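Local atomic coordinates of bile salt hydrolase/transferase (Clostridium perfringens, PDB entry 2RLC), a protein that hydrolyses glycine- and taurine-conjugated bile salts to free bile acids and amino acid, and can also join an amine such as taurine to cholate. Residues M19-S24 with L274-S279; L80-Y85 with T140-I145. One frame throughout, in Å; residues are numbered along the deposited sequence.

Contact 1 (M19-S24 with L274-S279). With CHD (cholic acid), chain D.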
loop_
_atom_site.group_PDB
_atom_site.type_symbol
_atom_site.label_atom_id
_atom_site.label_comp_id
_atom_site.label_asym_id
_atom_site.label_seq_id
_atom_site.Cartn_x
_atom_site.Cartn_y
_atom_site.Cartn_z
HETATM N N MSE A 19 -24.602 -6.717 -1.886
HETATM C CA MSE A 19 -24.763 -7.247 -3.234
HETATM C C MSE A 19 -24.077 -6.294 -4.200
HETATM O O MSE A 19 -24.550 -5.178 -4.408
HETATM C CB MSE A 19 -26.246 -7.387 -3.589
HETATM C CG MSE A 19 -26.528 -7.671 -5.069
HETATM SE SE MSE A 19 -25.802 -9.381 -5.639
HETATM C CE MSE A 19 -26.915 -10.533 -4.554
ATOM N N ASP A 20 -22.962 -6.739 -4.776
ATOM C CA ASP A 20 -22.170 -5.914 -5.684
ATOM C C ASP A 20 -22.265 -6.438 -7.112
ATOM O O ASP A 20 -21.549 -7.370 -7.485
ATOM C CB ASP A 20 -20.697 -5.876 -5.241
ATOM C CG ASP A 20 -20.524 -5.475 -3.783
ATOM O OD1 ASP A 20 -21.401 -4.767 -3.237
ATOM O OD2 ASP A 20 -19.498 -5.866 -3.187
ATOM N N ILE A 21 -23.159 -5.844 -7.902
ATOM C CA ILE A 21 -23.361 -6.235 -9.309
ATOM C C ILE A 21 -23.654 -5.014 -10.186
ATOM O O ILE A 21 -24.005 -3.951 -9.673
ATOM C CB ILE A 21 -24.492 -7.286 -9.481
ATOM C CG1 ILE A 21 -25.781 -6.817 -8.796
ATOM C CG2 ILE A 21 -24.044 -8.664 -8.973
ATOM C CD1 ILE A 21 -26.948 -7.774 -8.938
ATOM N N GLU A 22 -23.509 -5.173 -11.500
ATOM C CA GLU A 22 -23.690 -4.061 -12.440
ATOM C C GLU A 22 -25.067 -4.064 -13.123
ATOM O O GLU A 22 -25.331 -3.249 -14.011
ATOM C CB GLU A 22 -22.559 -4.047 -13.482
ATOM C CG GLU A 22 -22.594 -5.183 -14.513
ATOM C CD GLU A 22 -21.851 -6.442 -14.078
ATOM O OE1 GLU A 22 -21.789 -6.742 -12.865
ATOM O OE2 GLU A 22 -21.327 -7.147 -14.971
ATOM N N TYR A 23 -25.936 -4.970 -12.686
ATOM C CA TYR A 23 -27.244 -5.175 -13.310
ATOM C C TYR A 23 -28.334 -5.463 -12.273
ATOM O O TYR A 23 -28.043 -5.701 -11.101
ATOM C CB TYR A 23 -27.163 -6.324 -14.329
ATOM C CG TYR A 23 -26.656 -7.628 -13.744
ATOM C CD1 TYR A 23 -27.538 -8.556 -13.191
ATOM C CD2 TYR A 23 -25.292 -7.933 -13.741
ATOM C CE1 TYR A 23 -27.079 -9.754 -12.648
ATOM C CE2 TYR A 23 -24.822 -9.127 -13.196
ATOM C CZ TYR A 23 -25.722 -10.032 -12.655
ATOM O OH TYR A 23 -25.269 -11.216 -12.117
ATOM N N SER A 24 -29.589 -5.430 -12.715
ATOM C CA SER A 24 -30.715 -5.871 -11.901
ATOM C C SER A 24 -30.995 -7.331 -12.228
ATOM O O SER A 24 -30.893 -7.737 -13.388
ATOM C CB SER A 24 -31.959 -5.028 -12.203
ATOM O OG SER A 24 -33.128 -5.603 -11.636
ATOM N N LEU A 274 -21.644 -1.666 -8.655
ATOM C CA LEU A 274 -21.940 -0.981 -7.406
ATOM C C LEU A 274 -22.592 -1.897 -6.386
ATOM O O LEU A 274 -23.057 -2.986 -6.724
ATOM C CB LEU A 274 -22.771 0.285 -7.653
ATOM C CG LEU A 274 -24.089 0.188 -8.416
ATOM C CD1 LEU A 274 -25.230 0.027 -7.441
ATOM C CD2 LEU A 274 -24.293 1.435 -9.244
ATOM N N THR A 275 -22.595 -1.457 -5.132
ATOM C CA THR A 275 -23.327 -2.147 -4.088
ATOM C C THR A 275 -24.798 -1.796 -4.249
ATOM O O THR A 275 -25.253 -0.729 -3.826
ATOM C CB THR A 275 -22.792 -1.793 -2.689
ATOM O OG1 THR A 275 -21.430 -2.224 -2.598
ATOM C CG2 THR A 275 -23.606 -2.490 -1.598
ATOM N N GLN A 276 -25.519 -2.704 -4.900
ATOM C CA GLN A 276 -26.922 -2.506 -5.238
ATOM C C GLN A 276 -27.790 -2.490 -3.996
ATOM O O GLN A 276 -28.672 -1.640 -3.863
ATOM C CB GLN A 276 -27.397 -3.587 -6.215
ATOM C CG GLN A 276 -26.662 -3.574 -7.555
ATOM C CD GLN A 276 -27.098 -2.439 -8.473
ATOM O OE1 GLN A 276 -27.981 -1.645 -8.135
ATOM N NE2 GLN A 276 -26.472 -2.355 -9.644
ATOM N N TYR A 277 -27.532 -3.431 -3.091
ATOM C CA TYR A 277 -28.206 -3.461 -1.802
ATOM C C TYR A 277 -27.332 -4.021 -0.691
ATOM O O TYR A 277 -26.329 -4.703 -0.940
ATOM C CB TYR A 277 -29.561 -4.194 -1.881
ATOM C CG TYR A 277 -29.516 -5.706 -1.992
ATOM C CD1 TYR A 277 -29.381 -6.513 -0.854
ATOM C CD2 TYR A 277 -29.663 -6.334 -3.227
ATOM C CE1 TYR A 277 -29.360 -7.902 -0.953
ATOM C CE2 TYR A 277 -29.651 -7.723 -3.335
ATOM C CZ TYR A 277 -29.493 -8.498 -2.200
ATOM O OH TYR A 277 -29.480 -9.868 -2.323
ATOM N N THR A 278 -27.722 -3.704 0.538
ATOM C CA THR A 278 -27.121 -4.278 1.727
ATOM C C THR A 278 -28.233 -4.875 2.571
ATOM O O THR A 278 -29.163 -4.169 2.969
ATOM C CB THR A 278 -26.353 -3.218 2.547
ATOM O OG1 THR A 278 -25.326 -2.633 1.736
ATOM C CG2 THR A 278 -25.721 -3.850 3.786
ATOM N N SER A 279 -28.141 -6.177 2.834
ATOM C CA SER A 279 -29.114 -6.855 3.677
ATOM C C SER A 279 -28.516 -7.205 5.027
ATOM O O SER A 279 -27.317 -7.462 5.142
ATOM C CB SER A 279 -29.655 -8.115 2.999
ATOM O OG SER A 279 -28.629 -9.064 2.766
HETATM C C1 CHD D . -31.177 -15.288 -13.929
HETATM C C2 CHD D . -29.939 -15.026 -14.789
HETATM C C3 CHD D . -29.493 -16.291 -15.511
HETATM O O3 CHD D . -28.258 -16.033 -16.183
HETATM C C4 CHD D . -29.289 -17.435 -14.519
HETATM C C5 CHD D . -30.472 -17.664 -13.561
HETATM C C6 CHD D . -30.114 -18.776 -12.563
HETATM C C7 CHD D . -29.202 -18.335 -11.410
HETATM O O7 CHD D . -27.850 -18.263 -11.887
HETATM C C8 CHD D . -29.635 -17.012 -10.750
HETATM C C9 CHD D . -29.986 -15.918 -11.784
HETATM C C10 CHD D . -30.983 -16.382 -12.870
HETATM C C11 CHD D . -30.363 -14.583 -11.106
HETATM C C12 CHD D . -29.316 -14.099 -10.090
HETATM O O12 CHD D . -28.136 -13.669 -10.786
HETATM C C13 CHD D . -28.982 -15.182 -9.047
HETATM C C14 CHD D . -28.562 -16.435 -9.815
HETATM C C15 CHD D . -27.894 -17.366 -8.795
HETATM C C16 CHD D . -27.322 -16.380 -7.755
HETATM C C17 CHD D . -27.693 -14.967 -8.246
HETATM C C18 CHD D . -30.187 -15.417 -8.123
HETATM C C19 CHD D . -32.375 -16.637 -12.290
HETATM C C20 CHD D . -27.673 -13.919 -7.113
HETATM C C21 CHD D . -27.967 -12.496 -7.590
HETATM C C22 CHD D . -26.361 -13.928 -6.319
HETATM C C23 CHD D . -25.116 -13.781 -7.201
HETATM O O25 CHD D . -23.329 -12.254 -7.478
HETATM C C24 CHD D . -24.164 -12.734 -6.678
HETATM O O26 CHD D . -24.239 -12.386 -5.480
#
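L274 meets I21 where two antiparallel strands come together, 13-21 and 274-282. The bonds between L274 and I21 are weak in both directions, and the CA of D20 adds a C-H...O contact to L274 O. T275 lies beside D20, the two side chains pointing the same way. Its OG1 donates to D20 OD1 at 2.6 Å, arriving from above the carboxylate plane, and also bonds the backbone N of M260. Q276 breaks the regular pairing: with its helix-like backbone it stands with Y277 opposite M19, a beta bulge. Q276 N bonds M19 O at 2.7 Å, while the bulge leaves Y277 N buried and without a partner. The chain of Q276, bent at chi2 (-75°), crosses I21 at about a right angle. CG packs on I21 CG1 at 3.6 Å, and NE2 donates to I21 O at 2.9 Å from above that carbonyl plane. Y277 O completes the bulge by accepting a nearly straight bond from M19 N at 2.8 Å. Its ring presents one face to M19 CB, 3.6 Å from the centroid, in a CH-pi contact; the phenol OH bonds D68. M19 is a selenomethionine, bent at chi2 and chi3, which brings its CE within 3.4 Å of cholate O26; I21 CG2 lies 4.0 Å from O25. The T275 bond thus fixes the D20 side chain, while D20 N bonds the oxidised cysteine at position 1, the inferred nucleophile. M19 and I21 bring apolar atoms against the product carboxylate, beside R17, which binds deoxycholate.

Contact 2 (L80-Y85 with T140-I145); sequences LNFPVY and TLHWMI. With CHD (cholic acid), chain D; GLY (glycine), chain E.
L80 and H142 form an antiparallel hydrogen-bonded pair, L80 N to H142 O at 2.8 Å and H142 N to L80 O at 2.9 Å, and past the non-hydrogen-bonded N81-L141 pair F82 N bonds T140 O at 2.9 Å as the strand gives way to a loop. L80 O takes a second donor from the same residue. With CG of H142 between its backbone N and carbonyl carbon (chi1 68°), the imidazole lies over the neighbouring strand, and ND1 donates to L80 O at 3.1 Å, the oxygen lying in the ring plane but the donor well above the carbonyl plane. This bond limits the rotation of the imidazole and directs CE1 toward L80 CB. One imidazole face is covered by F82, whose ring forms an offset stack with it, centroids 4.4 Å apart and planes at 11°; H142 CB also sits over the phenyl face. E156 of strand 152-157 packs against both residues, and the buried F82 O has no partner. The side chains of N81 and L141 diverge, and each meets a ligand. With CG swung anti to the backbone N (chi1 -163°), the carboxamide of N81 reaches the bound glycine, where ND2 gives OXT a weak bond of 3.2 Å. L141 extends its branches over the bile acid instead, CD2 3.7 Å from cholate C23 and CD1 3.7 Å from C16. N81 N bonds the sulfonate of the modified residue at position 1, and N81 O is bound by N174. This strand end lines the active site of an N-terminal nucleophile (Ntn) hydrolase: N81 binds taurine, and its N is placed consistently with an oxyanion hole.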
loop_
_atom_site.group_PDB
_atom_site.type_symbol
_atom_site.label_atom_id
_atom_site.label_comp_id
_atom_site.label_asym_id
_atom_site.label_seq_id
_atom_site.Cartn_x
_atom_site.Cartn_y
_atom_site.Cartn_z
ATOM N N LEU A 80 -22.520 -15.763 -2.851
ATOM C CA LEU A 80 -21.617 -14.712 -3.320
ATOM C C LEU A 80 -20.832 -15.194 -4.537
ATOM O O LEU A 80 -20.552 -16.388 -4.666
ATOM C CB LEU A 80 -20.660 -14.273 -2.200
ATOM C CG LEU A 80 -21.182 -13.448 -1.011
ATOM C CD1 LEU A 80 -22.076 -14.253 -0.069
ATOM C CD2 LEU A 80 -20.016 -12.858 -0.224
ATOM N N ASN A 81 -20.486 -14.262 -5.425
ATOM C CA ASN A 81 -19.737 -14.574 -6.642
ATOM C C ASN A 81 -18.408 -15.261 -6.333
ATOM O O ASN A 81 -17.709 -14.883 -5.392
ATOM C CB ASN A 81 -19.504 -13.305 -7.473
ATOM C CG ASN A 81 -19.115 -13.606 -8.911
ATOM O OD1 ASN A 81 -19.686 -14.489 -9.554
ATOM N ND2 ASN A 81 -18.143 -12.861 -9.428
ATOM N N PHE A 82 -18.075 -16.280 -7.121
ATOM C CA PHE A 82 -16.876 -17.087 -6.890
ATOM C C PHE A 82 -16.298 -17.569 -8.231
ATOM O O PHE A 82 -16.363 -18.760 -8.549
ATOM C CB PHE A 82 -17.225 -18.260 -5.962
ATOM C CG PHE A 82 -16.034 -19.017 -5.430
ATOM C CD1 PHE A 82 -14.997 -18.358 -4.772
ATOM C CD2 PHE A 82 -15.980 -20.404 -5.543
ATOM C CE1 PHE A 82 -13.906 -19.068 -4.267
ATOM C CE2 PHE A 82 -14.894 -21.123 -5.041
ATOM C CZ PHE A 82 -13.856 -20.455 -4.402
ATOM N N PRO A 83 -15.732 -16.639 -9.026
ATOM C CA PRO A 83 -15.229 -17.010 -10.350
ATOM C C PRO A 83 -13.872 -17.718 -10.320
ATOM O O PRO A 83 -13.131 -17.605 -9.341
ATOM C CB PRO A 83 -15.112 -15.661 -11.065
ATOM C CG PRO A 83 -14.851 -14.679 -9.975
ATOM C CD PRO A 83 -15.542 -15.203 -8.743
ATOM N N VAL A 84 -13.578 -18.456 -11.394
ATOM C CA VAL A 84 -12.275 -19.109 -11.629
ATOM C C VAL A 84 -12.016 -20.367 -10.793
ATOM O O VAL A 84 -11.732 -21.432 -11.348
ATOM C CB VAL A 84 -11.072 -18.110 -11.531
ATOM C CG1 VAL A 84 -9.739 -18.830 -11.706
ATOM C CG2 VAL A 84 -11.215 -16.994 -12.562
ATOM N N TYR A 85 -12.113 -20.248 -9.470
ATOM C CA TYR A 85 -11.748 -21.346 -8.568
ATOM C C TYR A 85 -12.866 -22.362 -8.337
ATOM O O TYR A 85 -12.618 -23.454 -7.817
ATOM C CB TYR A 85 -11.225 -20.804 -7.233
ATOM C CG TYR A 85 -9.926 -20.041 -7.365
ATOM C CD1 TYR A 85 -8.697 -20.698 -7.301
ATOM C CD2 TYR A 85 -9.926 -18.661 -7.566
ATOM C CE1 TYR A 85 -7.497 -19.997 -7.431
ATOM C CE2 TYR A 85 -8.738 -17.954 -7.696
ATOM C CZ TYR A 85 -7.529 -18.624 -7.626
ATOM O OH TYR A 85 -6.355 -17.917 -7.755
ATOM N N THR A 140 -21.285 -18.463 -11.089
ATOM C CA THR A 140 -20.217 -19.036 -10.276
ATOM C C THR A 140 -20.366 -18.537 -8.840
ATOM O O THR A 140 -20.296 -17.332 -8.585
ATOM C CB THR A 140 -18.821 -18.665 -10.826
ATOM O OG1 THR A 140 -18.681 -17.237 -10.877
ATOM C CG2 THR A 140 -18.617 -19.246 -12.225
ATOM N N LEU A 141 -20.585 -19.466 -7.909
ATOM C CA LEU A 141 -20.942 -19.104 -6.537
ATOM C C LEU A 141 -20.206 -19.878 -5.450
ATOM O O LEU A 141 -19.764 -21.011 -5.654
ATOM C CB LEU A 141 -22.448 -19.291 -6.311
ATOM C CG LEU A 141 -23.462 -18.458 -7.097
ATOM C CD1 LEU A 141 -24.859 -19.006 -6.855
ATOM C CD2 LEU A 141 -23.385 -16.987 -6.717
ATOM N N HIS A 142 -20.077 -19.228 -4.298
ATOM C CA HIS A 142 -19.816 -19.901 -3.035
ATOM C C HIS A 142 -20.746 -19.308 -1.976
ATOM O O HIS A 142 -21.315 -18.228 -2.176
ATOM C CB HIS A 142 -18.324 -19.864 -2.651
ATOM C CG HIS A 142 -17.794 -18.505 -2.303
ATOM N ND1 HIS A 142 -18.350 -17.333 -2.769
ATOM C CD2 HIS A 142 -16.718 -18.140 -1.565
ATOM C CE1 HIS A 142 -17.658 -16.305 -2.310
ATOM N NE2 HIS A 142 -16.661 -16.768 -1.579
ATOM N N TRP A 143 -20.934 -20.025 -0.875
ATOM C CA TRP A 143 -21.968 -19.664 0.087
ATOM C C TRP A 143 -21.442 -19.506 1.500
ATOM O O TRP A 143 -20.519 -20.209 1.915
ATOM C CB TRP A 143 -23.099 -20.699 0.080
ATOM C CG TRP A 143 -23.821 -20.801 -1.231
ATOM C CD1 TRP A 143 -24.987 -20.179 -1.574
ATOM C CD2 TRP A 143 -23.427 -21.574 -2.372
ATOM N NE1 TRP A 143 -25.343 -20.513 -2.860
ATOM C CE2 TRP A 143 -24.403 -21.368 -3.374
ATOM C CE3 TRP A 143 -22.347 -22.425 -2.644
ATOM C CZ2 TRP A 143 -24.331 -21.980 -4.632
ATOM C CZ3 TRP A 143 -22.272 -23.030 -3.897
ATOM C CH2 TRP A 143 -23.262 -22.805 -4.873
HETATM N N MSE A 144 -22.041 -18.571 2.229
HETATM C CA MSE A 144 -21.821 -18.452 3.661
HETATM C C MSE A 144 -23.117 -18.789 4.378
HETATM O O MSE A 144 -24.185 -18.288 4.022
HETATM C CB MSE A 144 -21.341 -17.049 4.034
HETATM C CG MSE A 144 -20.949 -16.907 5.493
HETATM SE SE MSE A 144 -20.085 -15.204 5.845
HETATM C CE MSE A 144 -20.215 -15.184 7.780
ATOM N N ILE A 145 -23.018 -19.659 5.376
ATOM C CA ILE A 145 -24.179 -20.101 6.140
ATOM C C ILE A 145 -23.920 -19.798 7.613
ATOM O O ILE A 145 -22.814 -20.014 8.110
ATOM C CB ILE A 145 -24.460 -21.616 5.926
ATOM C CG1 ILE A 145 -24.630 -21.926 4.432
ATOM C CG2 ILE A 145 -25.692 -22.060 6.708
ATOM C CD1 ILE A 145 -24.528 -23.398 4.074
HETATM C C1 CHD D . -31.177 -15.288 -13.929
HETATM C C2 CHD D . -29.939 -15.026 -14.789
HETATM C C3 CHD D . -29.493 -16.291 -15.511
HETATM O O3 CHD D . -28.258 -16.033 -16.183
HETATM C C4 CHD D . -29.289 -17.435 -14.519
HETATM C C5 CHD D . -30.472 -17.664 -13.561
HETATM C C6 CHD D . -30.114 -18.776 -12.563
HETATM C C7 CHD D . -29.202 -18.335 -11.410
HETATM O O7 CHD D . -27.850 -18.263 -11.887
HETATM C C8 CHD D . -29.635 -17.012 -10.750
HETATM C C9 CHD D . -29.986 -15.918 -11.784
HETATM C C10 CHD D . -30.983 -16.382 -12.870
HETATM C C11 CHD D . -30.363 -14.583 -11.106
HETATM C C12 CHD D . -29.316 -14.099 -10.090
HETATM O O12 CHD D . -28.136 -13.669 -10.786
HETATM C C13 CHD D . -28.982 -15.182 -9.047
HETATM C C14 CHD D . -28.562 -16.435 -9.815
HETATM C C15 CHD D . -27.894 -17.366 -8.795
HETATM C C16 CHD D . -27.322 -16.380 -7.755
HETATM C C17 CHD D . -27.693 -14.967 -8.246
HETATM C C18 CHD D . -30.187 -15.417 -8.123
HETATM C C19 CHD D . -32.375 -16.637 -12.290
HETATM C C20 CHD D . -27.673 -13.919 -7.113
HETATM C C21 CHD D . -27.967 -12.496 -7.590
HETATM C C22 CHD D . -26.361 -13.928 -6.319
HETATM C C23 CHD D . -25.116 -13.781 -7.201
HETATM O O25 CHD D . -23.329 -12.254 -7.478
HETATM C C24 CHD D . -24.164 -12.734 -6.678
HETATM O O26 CHD D . -24.239 -12.386 -5.480
HETATM N N GLY E . -17.789 -8.730 -6.665
HETATM C CA GLY E . -17.713 -9.986 -7.387
HETATM C C GLY E . -16.393 -10.148 -8.097
HETATM O O GLY E . -15.937 -9.179 -8.743
HETATM O OXT GLY E . -15.810 -11.250 -8.009
#

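In the fold
Starting from the N terminus, the chain runs through strand 13-21, whose end supplies the first half of contact 1; its partner, strand 274-282, comes some 250 residues later, so this pairing, part of the six-stranded antiparallel sheet, closes a loop that holds most of the chain. Contact 2 falls wholly within that span: strand 76-81 pairs with strand 141-146 after a shorter excursion that carries helices 104-111 and 115-122, and it belongs to the other antiparallel sheet. The two contacts do not touch, with centres about 15 Å apart and nearest atoms about 6 Å apart. Cholate bridges them, meeting M19 and I21 from one sheet and N81 and L141 from the other.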